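Cytosolic phospholipase A2 delta (Homo sapiens, PDB 5IZ5) hydrolyses glycerophospholipids at the sn-2 position in a calcium-dependent manner, with a preference for linoleic acid there, releasing a lysophospholipid and a free fatty acid. Local coordinates at residues R317-D322 / T806-R811; E417-Q422 / F428-A433; V435-L440 / E521-F526; F494-A499 / Q632-P637; Q617-C620 / D624-T627. The protein carries 3 engineered substitutions. All coordinates share one frame; numbering follows the deposited sequence.

Interaction 1: R317-D322 / T806-R811; sequences RDLQED and TALKHR
L319 and L808 meet methyl against methyl. CD2 of L319 lies 3.6 Å from CD1 of L808, and CD1 of L319 comes within 4.0 Å of that same carbon, so one methyl of the helix residue serves both branches of the loop residue. The geometry is reached differently on the two sides. L319 already starts out with CB directed at the helix, whereas L808 depends on its first torsion: with CG opposite the backbone N (chi1 -164°), its CD1 is carried across the gap. The contact joins the connection between helix 292-313 and strand 327-331 of the catalytic domain to helix 797-810, the last helix of the chain, and L309 of helix 292-313 also lies against L319. Further along, R811, the last modelled residue, offers the flat side of its guanidinium to a backbone carbonyl. O of D322 sits over the centre of that group, 3.1 Å from CZ of R811. This is a face-on approach: NE and NH2 of R811 are each 3.2 Å from O of D322, but their N-H bonds are poorly aimed for hydrogen bonding. Bends at chi2 (-136°) and chi3 (80°) lay the guanidinium across the carbonyl and leave NH1 of R811 to bond V324 O. OE2 of E321 stays 6.8 Å from NH1 of R811 and OD2 of D322 6.2 Å from its NH2, so any attraction is probably long-range.

Interaction 2: E417-Q422 / F428-A433; sequences ELRAEQ and FVDLWA
R419 and D430 leave their helices in the same way, each with CG opposite its own carbonyl carbon and beside the backbone N, and a bend at chi3 (65°) of R419 then swings the guanidinium across to the aspartate. The result is a salt bridge of modest geometry: NH2 of R419 is 3.3 Å from OD1 of D430, and the hydrogen bond within it is weak, with an N-H...O angle of 131°. The guanidinium and carboxylate planes are 38° apart, and a single nitrogen and a single oxygen do the work. A water reinforces the pair. It lies at the edge of the guanidinium, in its plane, accepting from NH2 of R419 at 3.3 Å, and stands 2.7 Å from OD1 of D430, to which it is placed to donate. This is a contact between consecutive helices, 406-422 and 428-441, separated by a short loop, with CA atoms of R419 and D430 9.6 Å apart. At the start of the second helix D430 has another task: its OD2 accepts the backbone N-H of T427, while T427 OG1 bonds weakly to V429 N. OD1 is held as well by NE2 of Q604. The carboxylate is buried, and the amino end of its helix would probably help to stabilise its negative charge alongside R419.

Interaction 3: V435-L440 / E521-F526; sequences VLESML and EPRICF
Helix 428-441 passes close to the point where the extended residues before I524 turn into helix 524-531, bringing CA of E437 within 5.7 Å of CA of C525. From there E437 reaches out with CG opposite the backbone N and the rest of its chain extended, and R523 grips its carboxylate side-on. NE of R523 gives a nearly straight bond (169°) to the syn lone pair of OE2 of E437 at 2.9 Å, and NH2 of R523 reaches OE1 of E437 at 3.0 Å, also from the syn side. The two flat groups are almost coplanar, 15° apart, so one bond to each oxygen fixes the guanidinium against rotation. OE2 has further donors: M445 N, and a water 2.8 Å away that also accepts from N of C525 at 3.0 Å. Beneath these polar ends the aliphatic parts touch, CB of E437 resting 3.7 Å from CB of C525. Were an alanine to stand in for E437, R523 would probably lose one of its carboxylate mates, and M445 N and the bridging water would be left without their acceptor in this buried spot. CE2 of F526 lies over one face of the R523 guanidinium, toward its rim, while NH1 of R523 pairs with E415 of helix 406-422. The arginine thus ties together three helices, 406-422, 428-441 and 524-531, and L436 extends the packing to W369 of helix 367-375.

Interaction 4: F494-A499 / Q632-P637; sequences FLKYGA and QLDSMP
A beta hairpin closed by a G1 bulge, between strands 492-494 and 499-501, carries K496 at its turn and sends it to D634 at the end of helix 631-634. NZ of K496 bonds to OD1 of D634 at 2.9 Å, forming a buried salt bridge. The ammonium arrives from above the carboxylate plane, 49° out of it, and OD2 of D634 is farther away, 3.5 Å from NZ of K496. The lysine starts with CG opposite the backbone N (chi1 -174°) and then bends at chi2 and chi3; on the way its CD passes 3.6 Å above the ring plane of Y497, near the rim. NZ also pairs, and more strongly, with OE1 of E483 of strand 482-487, which Y497 OH bonds as well; two carboxylates share the ammonium. Replacing D634 by a leucine would probably leave the buried ammonium with E483 as its remaining carboxylate partner and cut the hairpin's ionic tie to the helix. In the turn itself F494 N bonds to O of A499 at 3.1 Å, and G498 N makes a weak bond to O of F494. G498 and A499 both face F494, with G498 at positive phi (59°), as is classic for a G1 bulge.

Interaction 5: Q617-C620 / D624-T627; sequences QDYC and DFST
F625 and Y619 form an offset edge-to-face aromatic pair, the edge of the tyrosine set against the face of the phenylalanine. The ring centroids are 4.9 Å apart and the planes stand at 73°. CE2 and CD2 of Y619 are the atoms that bear on the other ring, each 3.4 Å from CZ of F625, so the tyrosine edge lies near the rim of the face and not over its middle. F625 presents that face because CG lies opposite its backbone N (chi1 176°); Y619 instead tucks CG between its backbone N and carbonyl carbon (chi1 79°), folding the ring back beside its own chain. The hydroxyl points clear of the phenylalanine ring and is bonded to the carbonyl O of D634. The contact closes the turn that follows strand 614-615 and leads into helix 623-628. That strand pairs antiparallel with strand 160-172 in the C2 region, and Q617 makes backbone bonds to Q87, so the turn lies where the catalytic domain meets the C2 region. C620 completes the contact from the turn. Its SG rests 3.6 Å above the tyrosine ring plane, near the rim, and its CA is 4.0 Å from CD2 of F625. O of Y619 comes within 3.5 Å of CD2 of F625. Between the exposed residues C620 and S626, O of C620 approaches OG of S626 at 2.6 Å.

All five contacts lie in the catalytic part of the chain, and interaction 1, closing the longest loop, encloses the others. It is the surface case, resting on methyl contact and a face-on carbonyl, whereas interactions 3 and 4 are buried and ionic; interactions 2 and 5 are partly buried. Interactions 2 and 3 share helix 428-441 and touch, F526 packing on A433 and R419, so a weak, water-assisted salt bridge adjoins a straight two-bond one. Interactions 4 and 5 form a second cluster, centres 7 Å apart: Y619 ties interaction 5 to the helix end used by interaction 4, and K496 packs on F625, coupling ionic and aromatic contacts.

Interaction 1: R317-D322 / T806-R811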
# COMPACT_ATOMS: atom_id res chain seq x y z
N ARG B 317 36.35 4.33 24.15
CA ARG B 317 36.89 4.06 22.83
C ARG B 317 35.91 4.30 21.68
O ARG B 317 34.77 4.75 21.87
CB ARG B 317 37.46 2.64 22.78
CG ARG B 317 38.82 2.57 22.07
CD ARG B 317 39.81 1.66 22.77
NE ARG B 317 39.82 0.28 22.27
CZ ARG B 317 40.22 -0.79 22.96
NH1 ARG B 317 40.64 -0.68 24.23
NH2 ARG B 317 40.20 -1.99 22.39
N ASP B 318 36.39 4.02 20.48
CA ASP B 318 35.58 4.11 19.28
C ASP B 318 34.79 2.84 19.08
O ASP B 318 35.30 1.73 19.30
CB ASP B 318 36.47 4.37 18.07
CG ASP B 318 37.16 5.71 18.15
OD1 ASP B 318 38.34 5.78 17.75
OD2 ASP B 318 36.52 6.68 18.62
N LEU B 319 33.54 3.00 18.65
CA LEU B 319 32.66 1.87 18.43
C LEU B 319 32.96 1.14 17.14
O LEU B 319 33.15 1.74 16.09
CB LEU B 319 31.20 2.32 18.42
CG LEU B 319 30.67 2.74 19.79
CD1 LEU B 319 29.31 3.39 19.64
CD2 LEU B 319 30.60 1.56 20.74
N GLN B 320 33.01 -0.18 17.27
CA GLN B 320 33.02 -1.10 16.17
C GLN B 320 31.66 -1.08 15.46
O GLN B 320 30.62 -0.86 16.09
CB GLN B 320 33.40 -2.52 16.68
CG GLN B 320 32.61 -3.12 17.88
CD GLN B 320 32.73 -2.38 19.23
OE1 GLN B 320 32.94 -1.17 19.27
NE2 GLN B 320 32.54 -3.11 20.33
N GLU B 321 31.66 -1.29 14.14
CA GLU B 321 30.43 -1.25 13.33
C GLU B 321 29.34 -2.16 13.89
O GLU B 321 28.17 -1.76 13.99
CB GLU B 321 30.73 -1.65 11.88
CG GLU B 321 30.18 -0.63 10.86
CD GLU B 321 29.32 -1.24 9.76
OE1 GLU B 321 29.28 -0.70 8.62
OE2 GLU B 321 28.66 -2.26 10.03
N ASP B 322 29.74 -3.38 14.24
CA ASP B 322 28.85 -4.38 14.83
C ASP B 322 28.34 -4.05 16.23
O ASP B 322 27.44 -4.71 16.73
CB ASP B 322 29.57 -5.74 14.90
CG ASP B 322 30.86 -5.67 15.70
OD1 ASP B 322 31.94 -5.58 15.07
OD2 ASP B 322 30.80 -5.67 16.95
N THR B 806 22.31 0.58 27.59
CA THR B 806 21.81 -0.80 27.60
C THR B 806 21.78 -1.38 26.18
O THR B 806 22.19 -2.52 25.97
CB THR B 806 20.41 -0.89 28.20
OG1 THR B 806 20.38 -0.19 29.45
CG2 THR B 806 20.01 -2.34 28.42
N ALA B 807 21.29 -0.59 25.23
CA ALA B 807 21.27 -1.00 23.83
C ALA B 807 22.67 -1.33 23.36
O ALA B 807 22.88 -2.31 22.64
CB ALA B 807 20.67 0.11 22.96
N LEU B 808 23.63 -0.51 23.77
CA LEU B 808 25.04 -0.73 23.44
C LEU B 808 25.54 -2.05 24.01
O LEU B 808 26.13 -2.86 23.29
CB LEU B 808 25.88 0.44 23.96
CG LEU B 808 27.29 0.60 23.41
CD1 LEU B 808 27.26 0.79 21.90
CD2 LEU B 808 27.98 1.78 24.07
N LYS B 809 25.29 -2.30 25.29
CA LYS B 809 25.71 -3.55 25.94
C LYS B 809 25.16 -4.77 25.23
O LYS B 809 25.89 -5.71 24.95
CB LYS B 809 25.27 -3.56 27.41
CG LYS B 809 26.06 -2.60 28.28
CD LYS B 809 25.51 -2.48 29.69
CE LYS B 809 25.77 -1.10 30.27
NZ LYS B 809 25.26 -0.99 31.67
N HIS B 810 23.86 -4.73 24.93
CA HIS B 810 23.18 -5.81 24.23
C HIS B 810 23.84 -6.14 22.89
O HIS B 810 23.88 -7.31 22.49
CB HIS B 810 21.70 -5.46 24.05
CG HIS B 810 20.99 -6.31 23.04
ND1 HIS B 810 20.39 -5.79 21.91
CD2 HIS B 810 20.78 -7.64 23.00
CE1 HIS B 810 19.84 -6.78 21.22
NE2 HIS B 810 20.06 -7.91 21.86
N ARG B 811 24.37 -5.13 22.20
CA ARG B 811 25.04 -5.34 20.92
C ARG B 811 26.52 -5.68 21.05
O ARG B 811 26.94 -6.28 22.04
CB ARG B 811 24.88 -4.10 20.03
CG ARG B 811 23.56 -4.04 19.30
CD ARG B 811 23.80 -3.63 17.88
NE ARG B 811 24.24 -4.77 17.08
CZ ARG B 811 24.50 -4.71 15.78
NH1 ARG B 811 24.38 -3.57 15.10
NH2 ARG B 811 24.90 -5.81 15.15

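Interaction 2: E417-Q422 / F428-A433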
# COMPACT_ATOMS: atom_id res chain seq x y z
N GLU B 417 -8.82 19.18 -13.57
CA GLU B 417 -9.25 19.01 -14.97
C GLU B 417 -8.12 18.45 -15.84
O GLU B 417 -8.36 17.54 -16.62
CB GLU B 417 -9.72 20.34 -15.56
CG GLU B 417 -11.06 20.80 -15.00
CD GLU B 417 -12.26 20.23 -15.73
OE1 GLU B 417 -12.11 19.57 -16.77
OE2 GLU B 417 -13.39 20.47 -15.25
N LEU B 418 -6.90 18.97 -15.67
CA LEU B 418 -5.76 18.47 -16.44
C LEU B 418 -5.50 17.02 -16.08
O LEU B 418 -5.39 16.19 -16.97
CB LEU B 418 -4.51 19.34 -16.25
CG LEU B 418 -3.18 18.78 -16.78
CD1 LEU B 418 -3.16 18.75 -18.30
CD2 LEU B 418 -2.00 19.58 -16.25
N ARG B 419 -5.43 16.73 -14.78
CA ARG B 419 -5.20 15.37 -14.30
C ARG B 419 -6.18 14.38 -14.90
O ARG B 419 -5.79 13.29 -15.33
CB ARG B 419 -5.29 15.30 -12.78
CG ARG B 419 -4.10 15.95 -12.08
CD ARG B 419 -4.24 15.93 -10.56
NE ARG B 419 -4.22 14.57 -10.04
CZ ARG B 419 -3.12 13.83 -9.89
NH1 ARG B 419 -1.92 14.31 -10.22
NH2 ARG B 419 -3.22 12.59 -9.41
N ALA B 420 -7.45 14.76 -14.93
CA ALA B 420 -8.50 13.92 -15.51
C ALA B 420 -8.21 13.63 -16.99
O ALA B 420 -8.29 12.49 -17.43
CB ALA B 420 -9.86 14.58 -15.34
N GLU B 421 -7.86 14.67 -17.75
CA GLU B 421 -7.52 14.50 -19.16
C GLU B 421 -6.28 13.63 -19.35
O GLU B 421 -6.18 12.90 -20.33
CB GLU B 421 -7.31 15.86 -19.83
CG GLU B 421 -8.60 16.67 -19.95
CD GLU B 421 -9.59 16.14 -20.98
OE1 GLU B 421 -9.30 15.14 -21.68
OE2 GLU B 421 -10.68 16.73 -21.09
N GLN B 422 -5.34 13.72 -18.41
CA GLN B 422 -4.16 12.87 -18.41
C GLN B 422 -4.46 11.41 -18.06
O GLN B 422 -3.61 10.54 -18.24
CB GLN B 422 -3.11 13.41 -17.44
CG GLN B 422 -2.26 14.52 -18.02
CD GLN B 422 -1.60 15.38 -16.97
OE1 GLN B 422 -1.91 15.29 -15.77
NE2 GLN B 422 -0.66 16.22 -17.40
N PHE B 428 -11.42 12.02 -3.48
CA PHE B 428 -11.30 12.92 -2.33
C PHE B 428 -9.83 13.16 -1.97
O PHE B 428 -9.46 14.25 -1.56
CB PHE B 428 -12.02 12.33 -1.11
CG PHE B 428 -13.48 12.69 -1.01
CD1 PHE B 428 -14.37 12.17 -1.92
CD2 PHE B 428 -13.97 13.51 0.02
CE1 PHE B 428 -15.72 12.47 -1.86
CE2 PHE B 428 -15.32 13.81 0.09
CZ PHE B 428 -16.20 13.28 -0.85
N VAL B 429 -9.02 12.12 -2.13
CA VAL B 429 -7.59 12.20 -1.84
C VAL B 429 -6.91 13.24 -2.71
O VAL B 429 -6.03 13.95 -2.23
CB VAL B 429 -6.91 10.83 -2.04
CG1 VAL B 429 -5.40 10.97 -2.12
CG2 VAL B 429 -7.30 9.90 -0.91
N ASP B 430 -7.33 13.35 -3.96
CA ASP B 430 -6.74 14.32 -4.86
C ASP B 430 -7.06 15.74 -4.43
O ASP B 430 -6.17 16.60 -4.47
CB ASP B 430 -7.20 14.09 -6.30
CG ASP B 430 -6.77 12.73 -6.81
OD1 ASP B 430 -5.56 12.54 -7.05
OD2 ASP B 430 -7.63 11.85 -6.96
N LEU B 431 -8.29 15.99 -3.98
CA LEU B 431 -8.63 17.34 -3.53
C LEU B 431 -7.93 17.64 -2.22
O LEU B 431 -7.44 18.74 -2.00
CB LEU B 431 -10.14 17.52 -3.36
CG LEU B 431 -10.56 18.92 -2.90
CD1 LEU B 431 -10.12 20.00 -3.88
CD2 LEU B 431 -12.07 18.97 -2.71
N TRP B 432 -7.91 16.65 -1.33
CA TRP B 432 -7.27 16.80 -0.03
C TRP B 432 -5.78 17.11 -0.21
O TRP B 432 -5.23 17.94 0.52
CB TRP B 432 -7.49 15.56 0.81
CG TRP B 432 -6.69 15.48 2.06
CD1 TRP B 432 -5.89 14.45 2.44
CD2 TRP B 432 -6.61 16.47 3.10
NE1 TRP B 432 -5.31 14.73 3.65
CE2 TRP B 432 -5.73 15.96 4.08
CE3 TRP B 432 -7.19 17.73 3.30
CZ2 TRP B 432 -5.43 16.66 5.25
CZ3 TRP B 432 -6.88 18.43 4.46
CH2 TRP B 432 -6.01 17.90 5.42
N ALA B 433 -5.16 16.50 -1.21
CA ALA B 433 -3.76 16.78 -1.53
C ALA B 433 -3.53 18.25 -1.80
O ALA B 433 -2.59 18.84 -1.26
CB ALA B 433 -3.31 15.95 -2.72
O HOH W 1 -5.64 10.46 -8.80

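Interaction 3: V435-L440 / E521-F526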
# COMPACT_ATOMS: atom_id res chain seq x y z
N VAL B 435 -5.55 20.90 -1.12
CA VAL B 435 -5.94 21.70 0.01
C VAL B 435 -4.90 21.64 1.13
O VAL B 435 -4.51 22.68 1.68
CB VAL B 435 -7.31 21.23 0.53
CG1 VAL B 435 -7.59 21.74 1.94
CG2 VAL B 435 -8.40 21.65 -0.44
N LEU B 436 -4.47 20.43 1.46
CA LEU B 436 -3.43 20.24 2.46
C LEU B 436 -2.16 20.99 2.05
O LEU B 436 -1.56 21.68 2.87
CB LEU B 436 -3.13 18.75 2.63
CG LEU B 436 -1.99 18.39 3.58
CD1 LEU B 436 -2.27 18.89 4.99
CD2 LEU B 436 -1.76 16.89 3.58
N GLU B 437 -1.78 20.87 0.78
CA GLU B 437 -0.62 21.58 0.26
C GLU B 437 -0.75 23.08 0.47
O GLU B 437 0.20 23.73 0.89
CB GLU B 437 -0.43 21.29 -1.24
CG GLU B 437 0.85 21.86 -1.82
CD GLU B 437 1.03 21.53 -3.29
OE1 GLU B 437 0.10 21.77 -4.08
OE2 GLU B 437 2.11 21.02 -3.65
N SER B 438 -1.93 23.62 0.16
CA SER B 438 -2.22 25.04 0.37
C SER B 438 -2.11 25.46 1.85
O SER B 438 -1.63 26.55 2.15
CB SER B 438 -3.63 25.37 -0.18
OG SER B 438 -3.60 25.58 -1.58
N MET B 439 -2.55 24.60 2.76
CA MET B 439 -2.53 24.93 4.19
C MET B 439 -1.12 24.89 4.76
O MET B 439 -0.75 25.75 5.56
CB MET B 439 -3.45 23.98 4.97
CG MET B 439 -4.92 24.15 4.61
SD MET B 439 -5.98 22.96 5.45
CE MET B 439 -6.83 24.04 6.57
N LEU B 440 -0.35 23.89 4.35
CA LEU B 440 1.02 23.71 4.84
C LEU B 440 2.01 24.69 4.21
O LEU B 440 2.95 25.13 4.87
CB LEU B 440 1.49 22.26 4.59
CG LEU B 440 1.29 21.21 5.68
CD1 LEU B 440 0.05 21.44 6.54
CD2 LEU B 440 1.27 19.81 5.07
N GLU B 521 6.13 10.63 -11.41
CA GLU B 521 6.05 10.62 -9.95
C GLU B 521 5.31 11.86 -9.48
O GLU B 521 5.61 12.96 -9.94
CB GLU B 521 7.45 10.59 -9.32
CG GLU B 521 7.44 10.47 -7.79
CD GLU B 521 8.82 10.48 -7.17
OE1 GLU B 521 9.82 10.64 -7.90
OE2 GLU B 521 8.91 10.32 -5.93
N PRO B 522 4.34 11.70 -8.58
CA PRO B 522 3.61 12.89 -8.16
C PRO B 522 4.37 13.74 -7.15
O PRO B 522 5.33 13.30 -6.53
CB PRO B 522 2.36 12.31 -7.50
CG PRO B 522 2.79 10.98 -6.99
CD PRO B 522 3.77 10.47 -8.01
N ARG B 523 3.91 14.98 -7.04
CA ARG B 523 4.28 15.91 -5.98
C ARG B 523 4.01 15.25 -4.62
O ARG B 523 3.06 14.48 -4.49
CB ARG B 523 3.41 17.16 -6.14
CG ARG B 523 4.11 18.46 -5.92
CD ARG B 523 3.49 19.59 -6.73
NE ARG B 523 2.13 19.95 -6.33
CZ ARG B 523 1.04 19.87 -7.10
NH1 ARG B 523 1.10 19.41 -8.35
NH2 ARG B 523 -0.14 20.27 -6.62
N ILE B 524 4.82 15.56 -3.61
CA ILE B 524 4.73 14.87 -2.32
C ILE B 524 3.39 15.07 -1.59
O ILE B 524 2.97 14.19 -0.83
CB ILE B 524 5.91 15.18 -1.36
CG1 ILE B 524 5.88 14.20 -0.18
CG2 ILE B 524 5.88 16.62 -0.88
CD1 ILE B 524 7.16 13.45 0.05
N CYS B 525 2.71 16.19 -1.83
CA CYS B 525 1.39 16.42 -1.24
C CYS B 525 0.40 15.30 -1.56
O CYS B 525 -0.51 15.05 -0.78
CB CYS B 525 0.81 17.78 -1.65
SG CYS B 525 0.51 18.00 -3.42
N PHE B 526 0.58 14.63 -2.70
CA PHE B 526 -0.30 13.52 -3.08
C PHE B 526 -0.04 12.28 -2.24
O PHE B 526 -0.96 11.52 -1.97
CB PHE B 526 -0.20 13.20 -4.58
CG PHE B 526 -0.78 14.28 -5.44
CD1 PHE B 526 -2.15 14.31 -5.71
CD2 PHE B 526 0.02 15.31 -5.92
CE1 PHE B 526 -2.69 15.33 -6.47
CE2 PHE B 526 -0.52 16.33 -6.68
CZ PHE B 526 -1.87 16.34 -6.95
O HOH W 2 3.62 18.93 -2.57

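Interaction 4: F494-A499 / Q632-P637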
# COMPACT_ATOMS: atom_id res chain seq x y z
N PHE B 494 5.16 -3.89 -0.26
CA PHE B 494 4.39 -4.68 0.67
C PHE B 494 5.32 -5.51 1.52
O PHE B 494 6.07 -6.32 1.00
CB PHE B 494 3.48 -5.66 -0.10
CG PHE B 494 2.31 -5.02 -0.76
CD1 PHE B 494 1.05 -5.13 -0.19
CD2 PHE B 494 2.44 -4.34 -1.97
CE1 PHE B 494 -0.05 -4.56 -0.80
CE2 PHE B 494 1.35 -3.77 -2.59
CZ PHE B 494 0.10 -3.88 -2.00
N LEU B 495 5.23 -5.32 2.84
CA LEU B 495 5.98 -6.15 3.78
C LEU B 495 5.58 -7.64 3.66
O LEU B 495 6.42 -8.52 3.65
CB LEU B 495 5.78 -5.63 5.22
CG LEU B 495 6.27 -4.20 5.52
CD1 LEU B 495 5.86 -3.76 6.92
CD2 LEU B 495 7.77 -4.08 5.33
N LYS B 496 4.28 -7.91 3.52
CA LYS B 496 3.79 -9.29 3.42
C LYS B 496 4.32 -10.07 2.19
O LYS B 496 4.62 -11.26 2.28
CB LYS B 496 2.25 -9.28 3.39
CG LYS B 496 1.55 -10.64 3.42
CD LYS B 496 0.22 -10.61 2.65
CE LYS B 496 -0.92 -10.02 3.44
NZ LYS B 496 -2.21 -10.40 2.81
N TYR B 497 4.44 -9.40 1.04
CA TYR B 497 4.78 -10.08 -0.22
C TYR B 497 6.26 -9.94 -0.61
O TYR B 497 6.72 -10.57 -1.58
CB TYR B 497 3.92 -9.55 -1.37
CG TYR B 497 2.43 -9.71 -1.19
CD1 TYR B 497 1.82 -10.95 -1.26
CD2 TYR B 497 1.62 -8.60 -1.00
CE1 TYR B 497 0.45 -11.09 -1.10
CE2 TYR B 497 0.25 -8.72 -0.85
CZ TYR B 497 -0.33 -9.97 -0.90
OH TYR B 497 -1.69 -10.10 -0.75
N GLY B 498 7.01 -9.12 0.14
CA GLY B 498 8.42 -8.90 -0.15
C GLY B 498 8.65 -8.36 -1.54
O GLY B 498 9.51 -8.84 -2.27
N ALA B 499 7.88 -7.34 -1.90
CA ALA B 499 7.86 -6.83 -3.27
C ALA B 499 7.79 -5.32 -3.25
O ALA B 499 6.89 -4.74 -2.65
CB ALA B 499 6.67 -7.42 -4.02
N GLN B 632 -7.62 -16.12 7.28
CA GLN B 632 -8.65 -16.75 6.43
C GLN B 632 -8.55 -16.29 4.99
O GLN B 632 -8.50 -17.10 4.06
CB GLN B 632 -10.06 -16.43 6.96
CG GLN B 632 -10.25 -16.62 8.47
CD GLN B 632 -10.78 -18.00 8.86
OE1 GLN B 632 -10.28 -18.61 9.81
NE2 GLN B 632 -11.79 -18.48 8.16
N LEU B 633 -8.55 -14.98 4.80
CA LEU B 633 -8.40 -14.42 3.46
C LEU B 633 -7.05 -14.77 2.80
O LEU B 633 -6.98 -14.99 1.58
CB LEU B 633 -8.63 -12.90 3.47
CG LEU B 633 -9.73 -12.49 2.49
CD1 LEU B 633 -10.45 -11.21 2.90
CD2 LEU B 633 -9.18 -12.38 1.09
N ASP B 634 -6.00 -14.86 3.61
CA ASP B 634 -4.67 -15.14 3.08
C ASP B 634 -4.48 -16.60 2.66
O ASP B 634 -3.68 -16.89 1.77
CB ASP B 634 -3.60 -14.70 4.07
CG ASP B 634 -3.60 -13.19 4.28
OD1 ASP B 634 -4.19 -12.45 3.47
OD2 ASP B 634 -3.02 -12.72 5.27
N SER B 635 -5.24 -17.51 3.26
CA SER B 635 -5.25 -18.92 2.81
C SER B 635 -5.95 -19.09 1.44
O SER B 635 -5.98 -20.20 0.90
CB SER B 635 -5.86 -19.86 3.87
OG SER B 635 -7.28 -19.77 3.89
N MET B 636 -6.51 -18.00 0.90
CA MET B 636 -7.18 -18.00 -0.41
C MET B 636 -6.32 -17.27 -1.44
O MET B 636 -6.46 -16.06 -1.65
CB MET B 636 -8.55 -17.32 -0.32
CG MET B 636 -9.53 -18.01 0.62
SD MET B 636 -10.01 -19.67 0.11
CE MET B 636 -11.02 -19.31 -1.32
N PRO B 637 -5.44 -18.02 -2.12
CA PRO B 637 -4.46 -17.36 -2.97
C PRO B 637 -5.05 -16.64 -4.18
O PRO B 637 -4.54 -15.59 -4.58
CB PRO B 637 -3.53 -18.51 -3.38
CG PRO B 637 -4.41 -19.71 -3.34
CD PRO B 637 -5.32 -19.49 -2.17

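Interaction 5: Q617-C620 / D624-T627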
# COMPACT_ATOMS: atom_id res chain seq x y z
N GLN B 617 3.72 -21.84 -4.71
CA GLN B 617 2.99 -23.01 -4.20
C GLN B 617 3.03 -23.12 -2.67
O GLN B 617 2.04 -23.51 -2.05
CB GLN B 617 3.53 -24.29 -4.84
CG GLN B 617 2.90 -25.60 -4.35
CD GLN B 617 1.39 -25.67 -4.52
OE1 GLN B 617 0.69 -26.08 -3.59
NE2 GLN B 617 0.88 -25.30 -5.69
N ASP B 618 4.14 -22.75 -2.06
CA ASP B 618 4.20 -22.82 -0.60
C ASP B 618 4.36 -21.44 0.04
O ASP B 618 4.97 -21.31 1.10
CB ASP B 618 5.21 -23.88 -0.09
CG ASP B 618 6.43 -24.02 -0.96
OD1 ASP B 618 6.53 -25.00 -1.73
OD2 ASP B 618 7.29 -23.14 -0.84
N TYR B 619 3.75 -20.44 -0.58
CA TYR B 619 3.71 -19.08 -0.02
C TYR B 619 3.25 -19.05 1.45
O TYR B 619 3.78 -18.28 2.25
CB TYR B 619 2.82 -18.14 -0.87
CG TYR B 619 1.34 -18.29 -0.64
CD1 TYR B 619 0.64 -19.37 -1.16
CD2 TYR B 619 0.63 -17.34 0.09
CE1 TYR B 619 -0.73 -19.51 -0.95
CE2 TYR B 619 -0.73 -17.47 0.30
CZ TYR B 619 -1.40 -18.55 -0.22
OH TYR B 619 -2.76 -18.67 -0.01
N CYS B 620 2.27 -19.88 1.80
CA CYS B 620 1.72 -19.89 3.17
C CYS B 620 2.73 -20.22 4.25
O CYS B 620 2.68 -19.63 5.33
CB CYS B 620 0.59 -20.90 3.30
SG CYS B 620 -1.02 -20.17 3.01
N ASP B 624 8.04 -14.81 6.63
CA ASP B 624 7.61 -13.42 6.55
C ASP B 624 6.18 -13.22 6.07
O ASP B 624 5.51 -12.31 6.54
CB ASP B 624 8.57 -12.62 5.67
CG ASP B 624 9.99 -12.70 6.17
OD1 ASP B 624 10.19 -12.55 7.39
OD2 ASP B 624 10.90 -12.91 5.35
N PHE B 625 5.70 -14.07 5.16
CA PHE B 625 4.30 -13.97 4.73
C PHE B 625 3.41 -14.37 5.90
O PHE B 625 2.41 -13.71 6.20
CB PHE B 625 4.03 -14.91 3.55
CG PHE B 625 2.59 -14.93 3.13
CD1 PHE B 625 2.10 -13.97 2.26
CD2 PHE B 625 1.71 -15.87 3.64
CE1 PHE B 625 0.77 -13.96 1.88
CE2 PHE B 625 0.38 -15.87 3.27
CZ PHE B 625 -0.09 -14.91 2.39
N SER B 626 3.80 -15.46 6.56
CA SER B 626 3.06 -15.96 7.74
C SER B 626 2.99 -14.91 8.85
O SER B 626 1.96 -14.78 9.51
CB SER B 626 3.69 -17.25 8.28
OG SER B 626 3.30 -18.37 7.51
N THR B 627 4.05 -14.13 9.01
CA THR B 627 4.07 -13.06 10.01
C THR B 627 2.95 -12.06 9.76
O THR B 627 2.25 -11.66 10.68
CB THR B 627 5.39 -12.28 9.97
OG1 THR B 627 6.47 -13.17 10.27
CG2 THR B 627 5.39 -11.14 10.97